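Local coordinates for TCP pilus virulence regulatory protein (Vibrio cholerae, PDB 4MLO) that activates transcription of virulence genes in Vibrio cholerae as an AraC-family regulator, probably by binding DNA, and carries palmitoleic acid in a pocket, at residues Asp190-Leu195 with Met200-Glu205. Sequence-based numbering, arbitrary orientation.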
ATOM      1  N   ASP A 190      24.354  -5.684   7.024  1.00 10.25           N
ATOM      2  CA  ASP A 190      24.404  -4.697   5.949  1.00  8.65           C
ATOM      3  C   ASP A 190      23.524  -3.501   6.256  1.00 10.73           C
ATOM      4  O   ASP A 190      23.865  -2.364   5.931  1.00 13.14           O
ATOM      5  CB  ASP A 190      23.950  -5.322   4.634  1.00 11.17           C
ATOM      6  CG  ASP A 190      24.757  -6.487   4.236  1.00 22.10           C
ATOM      7  OD1 ASP A 190      24.163  -7.559   3.986  1.00 16.13           O
ATOM      8  OD2 ASP A 190      25.985  -6.353   4.113  1.00 19.02           O
ATOM      9  N   ILE A 191      22.348  -3.742   6.842  1.00 10.56           N
ATOM     10  CA  ILE A 191      21.460  -2.645   7.174  1.00  9.92           C
ATOM     11  C   ILE A 191      22.071  -1.775   8.253  1.00 12.00           C
ATOM     12  O   ILE A 191      22.003  -0.530   8.183  1.00 11.22           O
ATOM     13  CB  ILE A 191      20.087  -3.201   7.609  1.00 12.93           C
ATOM     14  CG1 ILE A 191      19.522  -4.180   6.565  1.00 20.70           C
ATOM     15  CG2 ILE A 191      19.100  -2.098   7.940  1.00 15.91           C
ATOM     16  CD1 ILE A 191      19.190  -3.588   5.230  1.00 20.75           C
ATOM     17  N   CYS A 192      22.653  -2.401   9.285  1.00 11.95           N
ATOM     18  CA  CYS A 192      23.237  -1.620  10.367  1.00  9.66           C
ATOM     19  C   CYS A 192      24.425  -0.833   9.850  1.00 12.16           C
ATOM     20  O   CYS A 192      24.616   0.342  10.221  1.00 13.00           O
ATOM     21  CB  CYS A 192      23.682  -2.507  11.516  1.00  7.61           C
ATOM     22  SG  CYS A 192      22.297  -3.331  12.338  1.00 12.76           S
ATOM     23  N   GLY A 193      25.215  -1.480   8.992  1.00 11.86           N
ATOM     24  CA  GLY A 193      26.401  -0.833   8.425  1.00 12.67           C
ATOM     25  C   GLY A 193      26.039   0.318   7.511  1.00 16.37           C
ATOM     26  O   GLY A 193      26.641   1.404   7.594  1.00 15.98           O
ATOM     27  N   GLU A 194      25.047   0.122   6.634  1.00 13.11           N
ATOM     28  CA  GLU A 194      24.678   1.176   5.685  1.00 15.57           C
ATOM     29  C   GLU A 194      24.022   2.360   6.380  1.00 13.50           C
ATOM     30  O   GLU A 194      24.278   3.509   6.019  1.00 16.40           O
ATOM     31  CB  GLU A 194      23.737   0.644   4.605  1.00 18.16           C
ATOM     32  CG  GLU A 194      24.338  -0.381   3.655  1.00 23.96           C
ATOM     33  CD  GLU A 194      25.181   0.218   2.544  1.00 36.54           C
ATOM     34  OE1 GLU A 194      25.548  -0.561   1.647  1.00 27.75           O
ATOM     35  OE2 GLU A 194      25.484   1.441   2.568  1.00 34.05           O
ATOM     36  N   LEU A 195      23.176   2.114   7.382  1.00 10.37           N
ATOM     37  CA  LEU A 195      22.471   3.170   8.077  1.00 11.89           C
ATOM     38  C   LEU A 195      23.286   3.730   9.243  1.00 12.28           C
ATOM     39  O   LEU A 195      22.861   4.721   9.871  1.00 14.30           O
ATOM     40  CB  LEU A 195      21.126   2.649   8.584  1.00 13.28           C
ATOM     41  CG  LEU A 195      20.167   2.172   7.494  1.00 15.87           C
ATOM     42  CD1 LEU A 195      18.832   1.918   8.204  1.00 15.22           C
ATOM     43  CD2 LEU A 195      19.935   3.104   6.326  1.00 25.04           C
ATOM     44  N   MET A 200      19.900  -2.740  18.121  1.00 14.23           N
ATOM     45  CA  MET A 200      18.998  -2.482  19.247  1.00 15.68           C
ATOM     46  C   MET A 200      17.952  -1.426  18.891  1.00 16.38           C
ATOM     47  O   MET A 200      16.799  -1.529  19.310  1.00 16.95           O
ATOM     48  CB  MET A 200      19.819  -2.048  20.460  1.00 17.60           C
ATOM     49  CG  MET A 200      19.007  -1.709  21.700  1.00 31.63           C
ATOM     50  SD  MET A 200      18.257  -3.168  22.433  1.00 28.42           S
ATOM     51  CE  MET A 200      19.727  -3.985  23.083  1.00 35.41           C
ATOM     52  N   ILE A 201      18.324  -0.438  18.073  1.00 13.54           N
ATOM     53  CA  ILE A 201      17.436   0.626  17.621  1.00 16.34           C
ATOM     54  C   ILE A 201      16.620   0.198  16.414  1.00 18.69           C
ATOM     55  O   ILE A 201      15.400   0.390  16.367  1.00 18.46           O
ATOM     56  CB  ILE A 201      18.282   1.882  17.315  1.00 16.94           C
ATOM     57  CG1 ILE A 201      18.856   2.423  18.608  1.00 24.61           C
ATOM     58  CG2 ILE A 201      17.462   2.951  16.605  1.00 19.65           C
ATOM     59  CD1 ILE A 201      19.861   3.542  18.395  1.00 28.48           C
ATOM     60  N   LEU A 202      17.269  -0.402  15.419  1.00 13.93           N
ATOM     61  CA  LEU A 202      16.572  -0.677  14.163  1.00 12.24           C
ATOM     62  C   LEU A 202      15.570  -1.810  14.297  1.00 15.93           C
ATOM     63  O   LEU A 202      14.602  -1.851  13.522  1.00 13.04           O
ATOM     64  CB  LEU A 202      17.552  -1.034  13.050  1.00 11.23           C
ATOM     65  CG  LEU A 202      18.419   0.136  12.590  1.00 14.14           C
ATOM     66  CD1 LEU A 202      19.308  -0.365  11.501  1.00 19.33           C
ATOM     67  CD2 LEU A 202      17.569   1.314  12.117  1.00 14.19           C
ATOM     68  N   LYS A 203      15.807  -2.751  15.219  1.00 14.13           N
ATOM     69  CA  LYS A 203      15.001  -3.976  15.245  1.00 15.78           C
ATOM     70  C   LYS A 203      13.561  -3.674  15.580  1.00 14.51           C
ATOM     71  O   LYS A 203      12.671  -4.452  15.201  1.00 11.41           O
ATOM     72  CB  LYS A 203      15.547  -4.982  16.252  1.00 17.38           C
ATOM     73  CG  LYS A 203      15.466  -4.560  17.716  1.00 14.23           C
ATOM     74  CD  LYS A 203      16.187  -5.543  18.668  1.00 17.45           C
ATOM     75  CE  LYS A 203      16.002  -5.187  20.123  1.00 22.33           C
ATOM     76  NZ  LYS A 203      16.852  -6.061  21.018  1.00 23.70           N
ATOM     77  N   LYS A 204      13.297  -2.558  16.267  1.00 15.19           N
ATOM     78  CA  LYS A 204      11.912  -2.272  16.622  1.00 20.41           C
ATOM     79  C   LYS A 204      11.064  -2.041  15.378  1.00 15.88           C
ATOM     80  O   LYS A 204       9.853  -2.280  15.397  1.00 17.00           O
ATOM     81  CB  LYS A 204      11.829  -1.078  17.574  1.00 23.91           C
ATOM     82  CG  LYS A 204      11.994   0.282  16.974  1.00 30.23           C
ATOM     83  CD  LYS A 204      11.652   1.349  18.032  1.00 39.60           C
ATOM     84  CE  LYS A 204      12.338   2.658  17.742  1.00 50.43           C
ATOM     85  NZ  LYS A 204      13.821   2.517  17.875  1.00 50.60           N
ATOM     86  N   GLU A 205      11.675  -1.618  14.272  1.00 13.79           N
ATOM     87  CA  GLU A 205      10.903  -1.411  13.046  1.00 13.45           C
ATOM     88  C   GLU A 205      10.311  -2.708  12.544  1.00 15.06           C
ATOM     89  O   GLU A 205       9.172  -2.736  12.049  1.00 15.03           O
ATOM     90  CB  GLU A 205      11.775  -0.798  11.967  1.00 14.67           C
ATOM     91  CG  GLU A 205      12.389   0.570  12.319  1.00 18.11           C
ATOM     92  CD  GLU A 205      11.402   1.571  12.839  1.00 21.60           C
ATOM     93  OE1 GLU A 205      10.226   1.532  12.408  1.00 18.38           O
ATOM     94  OE2 GLU A 205      11.792   2.405  13.704  1.00 21.26           O
TER
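Leu202 reaches from helix 199-207 to Ile191, Cys192 and Leu195 on helix 188-195. The two helices follow each other in sequence, separated by a short turn, an arrangement consistent with a helix-turn-helix of an AraC-family DNA-binding region. The axes of segments 190-195 and 200-205 approach to 10.7 Å, at 115° between their N-to-C directions. Backbones stay apart, and one side chain spans the gap.

The packed part gathers round one methyl group. Leu202 CD1 lies 4.0 Å from Ile191 CG2 and also 4.0 Å from Leu195 CD1. Ile191 presents this branch because its chi1 of -52° sets CG1 beside the backbone N and CG2 anti to it, while CG1 and CD1 lead away from Leu202. Its side chain also touches Leu177 of helix 170-180. The second methyl of Leu202, CD2, meets Leu195 CD1 at 4.2 Å. No hydrogen bond crosses the contact.

Cys192 forms the looser side. It is partly exposed, and its SG stands 4.3 Å from Leu202 CD1. The solvent side of helix 199-207 carries Ile201 and Lys204, both exposed. There the Lys204 side chain curls back along its own helix, and NZ donates a 3.0 Å hydrogen bond to Ile201 O, with NZ lying 19° from the carbonyl plane.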